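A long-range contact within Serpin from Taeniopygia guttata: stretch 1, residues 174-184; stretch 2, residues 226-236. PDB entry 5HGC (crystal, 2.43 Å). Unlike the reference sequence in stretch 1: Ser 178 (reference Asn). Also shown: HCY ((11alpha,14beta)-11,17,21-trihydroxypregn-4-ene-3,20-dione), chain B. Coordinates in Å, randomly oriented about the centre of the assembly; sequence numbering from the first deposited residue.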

ATOM      1  N   TYR A 174      -3.885  -6.845  -4.667  1.00 25.45           N
ATOM      2  CA  TYR A 174      -4.793  -7.509  -3.733  1.00 30.06           C
ATOM      3  C   TYR A 174      -3.919  -8.351  -2.765  1.00 32.51           C
ATOM      4  O   TYR A 174      -2.911  -8.958  -3.188  1.00 27.77           O
ATOM      5  CB  TYR A 174      -5.808  -8.429  -4.456  1.00 30.13           C
ATOM      6  CG  TYR A 174      -6.515  -9.406  -3.510  1.00 33.21           C
ATOM      7  CD1 TYR A 174      -7.711  -9.036  -2.826  1.00 34.46           C
ATOM      8  CD2 TYR A 174      -5.983 -10.704  -3.256  1.00 33.32           C
ATOM      9  CE1 TYR A 174      -8.376  -9.942  -1.980  1.00 31.93           C
ATOM     10  CE2 TYR A 174      -6.624 -11.595  -2.370  1.00 30.49           C
ATOM     11  CZ  TYR A 174      -7.801 -11.205  -1.744  1.00 32.50           C
ATOM     12  OH  TYR A 174      -8.416 -12.082  -0.902  1.00 34.36           O
ATOM     13  N   PHE A 175      -4.321  -8.402  -1.484  1.00 28.84           N
ATOM     14  CA  PHE A 175      -3.642  -9.244  -0.529  1.00 26.93           C
ATOM     15  C   PHE A 175      -4.649  -9.838   0.440  1.00 27.60           C
ATOM     16  O   PHE A 175      -5.652  -9.198   0.811  1.00 30.12           O
ATOM     17  CB  PHE A 175      -2.534  -8.432   0.191  1.00 26.94           C
ATOM     18  CG  PHE A 175      -1.711  -9.227   1.203  1.00 28.53           C
ATOM     19  CD1 PHE A 175      -0.735 -10.168   0.781  1.00 29.50           C
ATOM     20  CD2 PHE A 175      -1.909  -9.053   2.581  1.00 26.07           C
ATOM     21  CE1 PHE A 175       0.022 -10.905   1.714  1.00 29.07           C
ATOM     22  CE2 PHE A 175      -1.154  -9.791   3.510  1.00 28.17           C
ATOM     23  CZ  PHE A 175      -0.184 -10.725   3.081  1.00 27.25           C
ATOM     24  N   LYS A 176      -4.383 -11.073   0.836  1.00 28.94           N
ATOM     25  CA  LYS A 176      -5.005 -11.710   2.009  1.00 30.03           C
ATOM     26  C   LYS A 176      -3.917 -12.504   2.704  1.00 34.61           C
ATOM     27  O   LYS A 176      -3.236 -13.390   2.109  1.00 35.94           O
ATOM     28  CB  LYS A 176      -6.167 -12.607   1.614  1.00 29.80           C
ATOM     29  CG  LYS A 176      -6.744 -13.445   2.747  1.00 36.61           C
ATOM     30  CD  LYS A 176      -8.191 -13.842   2.441  1.00 38.43           C
ATOM     31  CE  LYS A 176      -8.761 -14.673   3.561  1.00 40.41           C
ATOM     32  NZ  LYS A 176      -9.949 -15.479   3.203  1.00 41.20           N
ATOM     33  N   GLY A 177      -3.689 -12.178   3.959  1.00 34.27           N
ATOM     34  CA  GLY A 177      -2.620 -12.870   4.614  1.00 36.87           C
ATOM     35  C   GLY A 177      -3.141 -14.128   5.269  1.00 39.82           C
ATOM     36  O   GLY A 177      -4.322 -14.215   5.641  1.00 44.69           O
ATOM     37  N   SER A 178      -2.257 -15.094   5.447  1.00 34.43           N
ATOM     38  CA  SER A 178      -2.550 -16.129   6.411  1.00 34.26           C
ATOM     39  C   SER A 178      -1.927 -15.805   7.807  1.00 31.25           C
ATOM     40  O   SER A 178      -0.703 -15.560   7.920  1.00 27.91           O
ATOM     41  CB  SER A 178      -2.063 -17.469   5.882  1.00 33.83           C
ATOM     42  OG  SER A 178      -2.519 -18.494   6.723  1.00 35.24           O
ATOM     43  N   TRP A 179      -2.763 -15.826   8.845  1.00 27.39           N
ATOM     44  CA  TRP A 179      -2.325 -15.480  10.196  1.00 30.37           C
ATOM     45  C   TRP A 179      -1.364 -16.493  10.811  1.00 31.95           C
ATOM     46  O   TRP A 179      -1.673 -17.688  10.810  1.00 33.22           O
ATOM     47  CB  TRP A 179      -3.532 -15.334  11.129  1.00 26.71           C
ATOM     48  CG  TRP A 179      -4.330 -14.114  10.884  1.00 25.01           C
ATOM     49  CD1 TRP A 179      -5.695 -14.063  10.664  1.00 24.67           C
ATOM     50  CD2 TRP A 179      -3.854 -12.750  10.852  1.00 22.59           C
ATOM     51  NE1 TRP A 179      -6.067 -12.746  10.459  1.00 27.42           N
ATOM     52  CE2 TRP A 179      -4.967 -11.926  10.580  1.00 23.65           C
ATOM     53  CE3 TRP A 179      -2.590 -12.150  10.984  1.00 22.27           C
ATOM     54  CZ2 TRP A 179      -4.863 -10.509  10.467  1.00 23.09           C
ATOM     55  CZ3 TRP A 179      -2.491 -10.722  10.879  1.00 21.38           C
ATOM     56  CH2 TRP A 179      -3.619  -9.933  10.611  1.00 19.92           C
ATOM     57  N   GLU A 180      -0.238 -16.042  11.377  1.00 33.18           N
ATOM     58  CA  GLU A 180       0.633 -16.994  12.112  1.00 35.85           C
ATOM     59  C   GLU A 180      -0.128 -17.661  13.276  1.00 34.04           C
ATOM     60  O   GLU A 180       0.000 -18.860  13.460  1.00 32.23           O
ATOM     61  CB  GLU A 180       1.916 -16.347  12.592  1.00 39.13           C
ATOM     62  CG  GLU A 180       2.915 -17.308  13.214  1.00 49.59           C
ATOM     63  CD  GLU A 180       4.036 -16.582  13.941  1.00 61.80           C
ATOM     64  OE1 GLU A 180       3.831 -16.136  15.119  1.00 64.64           O
ATOM     65  OE2 GLU A 180       5.117 -16.446  13.310  1.00 66.81           O
ATOM     66  N   LYS A 181      -0.936 -16.864  13.995  1.00 30.61           N
ATOM     67  CA  LYS A 181      -1.805 -17.271  15.076  1.00 29.37           C
ATOM     68  C   LYS A 181      -3.238 -17.053  14.621  1.00 31.09           C
ATOM     69  O   LYS A 181      -3.761 -15.934  14.639  1.00 34.49           O
ATOM     70  CB  LYS A 181      -1.485 -16.454  16.321  1.00 31.67           C
ATOM     71  CG  LYS A 181      -0.242 -16.936  17.073  1.00 39.44           C
ATOM     72  CD  LYS A 181       0.407 -15.780  17.829  1.00 48.83           C
ATOM     73  CE  LYS A 181       1.153 -16.222  19.072  1.00 57.70           C
ATOM     74  NZ  LYS A 181       0.181 -16.684  20.125  1.00 67.33           N
ATOM     75  N   PRO A 182      -3.895 -18.108  14.157  1.00 34.06           N
ATOM     76  CA  PRO A 182      -5.301 -17.949  13.685  1.00 35.84           C
ATOM     77  C   PRO A 182      -6.279 -17.561  14.786  1.00 37.71           C
ATOM     78  O   PRO A 182      -6.078 -17.934  15.948  1.00 40.45           O
ATOM     79  CB  PRO A 182      -5.673 -19.334  13.207  1.00 34.50           C
ATOM     80  CG  PRO A 182      -4.666 -20.244  13.836  1.00 37.40           C
ATOM     81  CD  PRO A 182      -3.383 -19.462  13.949  1.00 34.46           C
ATOM     82  N   PHE A 183      -7.306 -16.792  14.425  1.00 37.39           N
ATOM     83  CA  PHE A 183      -8.453 -16.543  15.298  1.00 38.95           C
ATOM     84  C   PHE A 183      -9.324 -17.811  15.238  1.00 44.73           C
ATOM     85  O   PHE A 183      -9.333 -18.482  14.206  1.00 43.40           O
ATOM     86  CB  PHE A 183      -9.215 -15.305  14.835  1.00 36.21           C
ATOM     87  CG  PHE A 183      -8.414 -14.020  14.906  1.00 35.72           C
ATOM     88  CD1 PHE A 183      -7.447 -13.706  13.927  1.00 31.83           C
ATOM     89  CD2 PHE A 183      -8.648 -13.095  15.947  1.00 34.25           C
ATOM     90  CE1 PHE A 183      -6.735 -12.513  13.989  1.00 34.47           C
ATOM     91  CE2 PHE A 183      -7.935 -11.896  16.012  1.00 34.82           C
ATOM     92  CZ  PHE A 183      -6.979 -11.599  15.034  1.00 34.89           C
ATOM     93  N   GLU A 184      -9.999 -18.186  16.334  1.00 56.99           N
ATOM     94  CA  GLU A 184     -10.859 -19.394  16.308  1.00 59.32           C
ATOM     95  C   GLU A 184     -12.211 -18.971  15.751  1.00 56.86           C
ATOM     96  O   GLU A 184     -12.894 -18.107  16.339  1.00 57.65           O
ATOM     97  CB  GLU A 184     -10.987 -20.017  17.702  1.00 69.69           C
ATOM     98  N   ARG A 226       0.717  -6.001  17.343  1.00 25.97           N
ATOM     99  CA  ARG A 226       1.337  -6.502  16.139  1.00 26.28           C
ATOM    100  C   ARG A 226       1.155  -8.021  15.982  1.00 26.62           C
ATOM    101  O   ARG A 226       1.496  -8.784  16.877  1.00 28.59           O
ATOM    102  CB  ARG A 226       2.812  -6.124  16.118  1.00 27.14           C
ATOM    103  CG  ARG A 226       3.523  -6.614  14.877  1.00 26.13           C
ATOM    104  CD  ARG A 226       4.172  -7.953  15.168  1.00 29.81           C
ATOM    105  NE  ARG A 226       5.485  -7.713  15.757  1.00 32.94           N
ATOM    106  CZ  ARG A 226       6.506  -7.180  15.100  1.00 36.90           C
ATOM    107  NH1 ARG A 226       6.383  -6.857  13.795  1.00 43.24           N
ATOM    108  NH2 ARG A 226       7.635  -6.956  15.733  1.00 31.14           N
ATOM    109  N   LEU A 227       0.648  -8.435  14.824  1.00 25.71           N
ATOM    110  CA  LEU A 227       0.304  -9.823  14.527  1.00 25.81           C
ATOM    111  C   LEU A 227       1.104 -10.230  13.328  1.00 25.88           C
ATOM    112  O   LEU A 227       1.136  -9.474  12.352  1.00 29.82           O
ATOM    113  CB  LEU A 227      -1.198  -9.962  14.201  1.00 26.23           C
ATOM    114  CG  LEU A 227      -2.202  -9.701  15.336  1.00 26.46           C
ATOM    115  CD1 LEU A 227      -3.610 -10.158  14.963  1.00 23.52           C
ATOM    116  CD2 LEU A 227      -1.699 -10.421  16.588  1.00 25.89           C
ATOM    117  N   HIS A 228       1.773 -11.380  13.387  1.00 24.24           N
ATOM    118  CA  HIS A 228       2.501 -11.849  12.216  1.00 26.65           C
ATOM    119  C   HIS A 228       1.589 -12.593  11.290  1.00 27.09           C
ATOM    120  O   HIS A 228       0.674 -13.334  11.712  1.00 25.55           O
ATOM    121  CB  HIS A 228       3.666 -12.760  12.577  1.00 28.53           C
ATOM    122  CG  HIS A 228       4.766 -12.050  13.287  1.00 32.28           C
ATOM    123  ND1 HIS A 228       5.314 -10.870  12.816  1.00 34.75           N
ATOM    124  CD2 HIS A 228       5.424 -12.346  14.423  1.00 30.49           C
ATOM    125  CE1 HIS A 228       6.259 -10.465  13.646  1.00 33.15           C
ATOM    126  NE2 HIS A 228       6.348 -11.348  14.623  1.00 33.80           N
ATOM    127  N   TYR A 229       1.867 -12.398  10.013  1.00 26.36           N
ATOM    128  CA  TYR A 229       1.435 -13.353   8.995  1.00 26.51           C
ATOM    129  C   TYR A 229       2.435 -14.526   8.863  1.00 28.28           C
ATOM    130  O   TYR A 229       3.659 -14.389   9.164  1.00 27.92           O
ATOM    131  CB  TYR A 229       1.284 -12.634   7.677  1.00 23.42           C
ATOM    132  CG  TYR A 229       0.086 -11.694   7.573  1.00 22.97           C
ATOM    133  CD1 TYR A 229      -1.230 -12.188   7.604  1.00 22.83           C
ATOM    134  CD2 TYR A 229       0.273 -10.303   7.425  1.00 22.07           C
ATOM    135  CE1 TYR A 229      -2.321 -11.327   7.468  1.00 22.94           C
ATOM    136  CE2 TYR A 229      -0.799  -9.428   7.314  1.00 21.82           C
ATOM    137  CZ  TYR A 229      -2.085  -9.947   7.299  1.00 23.59           C
ATOM    138  OH  TYR A 229      -3.144  -9.090   7.153  1.00 25.08           O
ATOM    139  N   ASN A 230       1.925 -15.670   8.413  1.00 30.28           N
ATOM    140  CA  ASN A 230       2.797 -16.730   7.873  1.00 34.81           C
ATOM    141  C   ASN A 230       3.600 -16.131   6.763  1.00 32.55           C
ATOM    142  O   ASN A 230       3.065 -15.358   5.956  1.00 34.94           O
ATOM    143  CB  ASN A 230       1.983 -17.891   7.318  1.00 36.91           C
ATOM    144  CG  ASN A 230       1.435 -18.761   8.412  1.00 46.53           C
ATOM    145  OD1 ASN A 230       0.318 -19.291   8.295  1.00 57.13           O
ATOM    146  ND2 ASN A 230       2.203 -18.904   9.521  1.00 51.19           N
ATOM    147  N   GLY A 231       4.867 -16.469   6.710  1.00 28.66           N
ATOM    148  CA  GLY A 231       5.722 -15.852   5.723  1.00 28.53           C
ATOM    149  C   GLY A 231       6.432 -14.725   6.415  1.00 31.40           C
ATOM    150  O   GLY A 231       6.804 -14.833   7.563  1.00 38.52           O
ATOM    151  N   SER A 232       6.644 -13.631   5.731  1.00 31.31           N
ATOM    152  CA  SER A 232       7.427 -12.558   6.325  1.00 28.59           C
ATOM    153  C   SER A 232       6.623 -11.257   6.562  1.00 26.95           C
ATOM    154  O   SER A 232       7.184 -10.327   7.143  1.00 27.83           O
ATOM    155  CB  SER A 232       8.652 -12.272   5.463  1.00 28.56           C
ATOM    156  OG  SER A 232       8.222 -12.053   4.121  1.00 29.50           O
ATOM    157  N   ALA A 233       5.370 -11.180   6.096  1.00 24.19           N
ATOM    158  CA  ALA A 233       4.524  -9.984   6.306  1.00 27.89           C
ATOM    159  C   ALA A 233       4.128  -9.901   7.757  1.00 28.16           C
ATOM    160  O   ALA A 233       4.030 -10.904   8.411  1.00 36.06           O
ATOM    161  CB  ALA A 233       3.257  -9.972   5.429  1.00 22.98           C
ATOM    162  N   THR A 234       3.897  -8.698   8.247  1.00 27.22           N
ATOM    163  CA  THR A 234       3.433  -8.482   9.603  1.00 25.53           C
ATOM    164  C   THR A 234       2.430  -7.322   9.626  1.00 22.94           C
ATOM    165  O   THR A 234       2.522  -6.412   8.802  1.00 22.01           O
ATOM    166  CB  THR A 234       4.667  -8.218  10.520  1.00 26.29           C
ATOM    167  OG1 THR A 234       4.278  -8.318  11.893  1.00 27.04           O
ATOM    168  CG2 THR A 234       5.351  -6.851  10.217  1.00 23.23           C
ATOM    169  N   ALA A 235       1.461  -7.364  10.539  1.00 21.56           N
ATOM    170  CA  ALA A 235       0.466  -6.278  10.644  1.00 18.58           C
ATOM    171  C   ALA A 235       0.536  -5.533  11.983  1.00 18.01           C
ATOM    172  O   ALA A 235       0.475  -6.173  13.030  1.00 18.28           O
ATOM    173  CB  ALA A 235      -0.910  -6.827  10.388  1.00 16.28           C
ATOM    174  N   PHE A 236       0.716  -4.212  11.954  1.00 17.85           N
ATOM    175  CA  PHE A 236       0.580  -3.316  13.163  1.00 20.01           C
ATOM    176  C   PHE A 236      -0.819  -2.748  13.203  1.00 22.05           C
ATOM    177  O   PHE A 236      -1.252  -2.132  12.228  1.00 22.92           O
ATOM    178  CB  PHE A 236       1.527  -2.121  13.105  1.00 19.03           C
ATOM    179  CG  PHE A 236       2.973  -2.471  13.372  1.00 20.24           C
ATOM    180  CD1 PHE A 236       3.672  -3.419  12.543  1.00 19.74           C
ATOM    181  CD2 PHE A 236       3.677  -1.835  14.413  1.00 19.95           C
ATOM    182  CE1 PHE A 236       5.026  -3.734  12.769  1.00 20.52           C
ATOM    183  CE2 PHE A 236       5.032  -2.151  14.646  1.00 21.13           C
ATOM    184  CZ  PHE A 236       5.707  -3.086  13.822  1.00 20.40           C
TER
HETATM  185  C1  HCY B 501      12.864   1.438  10.665  1.00 32.05           C
HETATM  186  C2  HCY B 501      13.472   2.769  10.229  1.00 35.05           C
HETATM  187  C3  HCY B 501      13.310   3.006   8.745  1.00 37.34           C
HETATM  188  C4  HCY B 501      12.362   2.192   7.947  1.00 33.61           C
HETATM  189  C5  HCY B 501      11.410   1.486   8.568  1.00 31.94           C
HETATM  190  C6  HCY B 501      10.189   1.053   7.786  1.00 32.07           C
HETATM  191  C7  HCY B 501       9.893  -0.441   8.047  1.00 32.96           C
HETATM  192  C8  HCY B 501       9.998  -0.904   9.505  1.00 28.27           C
HETATM  193  C9  HCY B 501      11.333  -0.427  10.117  1.00 31.71           C
HETATM  194  C10 HCY B 501      11.510   1.106  10.041  1.00 33.16           C
HETATM  195  C12 HCY B 501      11.415  -2.604  11.612  1.00 29.51           C
HETATM  196  C11 HCY B 501      11.693  -1.089  11.493  1.00 33.73           C
HETATM  197  C13 HCY B 501      10.029  -2.987  11.010  1.00 32.16           C
HETATM  198  C14 HCY B 501       9.946  -2.413   9.595  1.00 27.26           C
HETATM  199  C15 HCY B 501       8.852  -3.203   8.918  1.00 28.51           C
HETATM  200  C16 HCY B 501       8.930  -4.602   9.516  1.00 30.90           C
HETATM  201  C17 HCY B 501       9.871  -4.507  10.744  1.00 35.05           C
HETATM  202  C18 HCY B 501       8.827  -2.528  11.886  1.00 28.93           C
HETATM  203  C19 HCY B 501      10.415   1.928  10.754  1.00 35.00           C
HETATM  204  C20 HCY B 501       9.396  -5.340  11.919  1.00 38.23           C
HETATM  205  C21 HCY B 501      10.394  -6.004  12.845  1.00 37.33           C
HETATM  206  O1  HCY B 501      13.920   3.920   8.228  1.00 41.86           O
HETATM  207  O2  HCY B 501      10.863  -0.395  12.430  1.00 37.22           O
HETATM  208  O3  HCY B 501      11.144  -5.108  10.415  1.00 37.09           O
HETATM  209  O4  HCY B 501       8.203  -5.488  12.141  1.00 40.15           O
HETATM  210  O5  HCY B 501       9.801  -5.854  14.133  1.00 45.83           O
HETATM  211  O   HOH W   1      -5.020 -10.560   5.725  1.00 28.52           O
HETATM  212  O   HOH W   2       0.630 -15.183   4.705  1.00 25.47           O
HETATM  213  O   HOH W   3       5.727 -15.509  10.727  1.00 51.28           O
HETATM  214  O   HOH W   4      -0.708 -13.959  14.051  1.00 25.96           O

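This is a short backbone pairing with an aromatic stack packed against it: a single beta bridge between Trp 179 and Tyr 229 sets the register, and the same two residues have the largest areas covered by the other stretch.

The bridge places Trp 179 CA 4.5 Å from Tyr 229 CA, and the hydrogen bonds come from the neighbours on each side. Asn 230 N donates to Ser 178 O at 2.7 Å, and Glu 180 N donates to His 228 O at 2.9 Å, with N-H...O angles of 154° and 162°. Ser 178 O also lies 3.3 Å from Tyr 229 CA, a CA-H...O contact that adds a second approach to the same carbonyl.

At the bridged pair, CA-to-CB points away from the opposing stretch in Trp 179 and away overall in Tyr 229, whose CB still touches the other stretch, yet both rings come back to meet. Each has chi1 near -72°, the m rotamer, and the six-membered ring of Trp 179 lies almost parallel to the Tyr 229 ring, planes at 7° and centroids 4.3 Å apart, in an offset stack with Trp 179 CZ3 3.5 Å from Tyr 229 CE1. Each ring is then covered on its other face. Leu 227 CD1 lies over the opposite face of Trp 179, while Phe 175 directs its edge at the opposite face of Tyr 229, planes at 86° and Phe 175 CE2 3.8 Å from Tyr 229 CE2. The result is a layered order, Leu 227, Trp 179, Tyr 229, Phe 175, in which residues of the two stretches alternate.

Small residues and further apolar groups fill in around these layers. Ala 235 CB meets the edge of the indole, 4.1 Å from Trp 179 CH2, and Ala 233 CB sits 4.2 Å from Phe 175 CZ. Phe 183 CZ reaches Leu 227 CD1 at 3.7 Å, so Leu 227 touches two aromatic residues of the other stretch. Gly 177 has a clear steric role: its CA is already 3.3 Å from Tyr 229 CE1, and an ideal CB would fall 2.0 Å from Tyr 229 CE1, a clash with the ring as placed.

Stretch 2 holds its own shape as a hairpin. Leu 227 and Ala 235 exchange backbone hydrogen bonds, Leu 227 N to Ala 235 O at 2.9 Å and Ala 235 N to Leu 227 O at 2.8 Å, and Tyr 229 N donates to Ala 233 O at 3.1 Å. At the turn, Gly 231 has backbone angles that would jam a CB against the preceding carbonyl.

Three waters add bridges between the stretches. Water 2 accepts from Ser 178 N at 3.0 Å and donates to Asn 230 O at 2.7 Å; water 4 accepts from Lys 181 N at 2.9 Å and donates to His 228 O at 2.8 Å, so that this carbonyl accepts from both Glu 180 N and the water. Water 1 links Gly 177 N, at 2.7 Å, to Tyr 229 OH, at 2.8 Å, giving the hydroxyl of the stacked ring a polar partner.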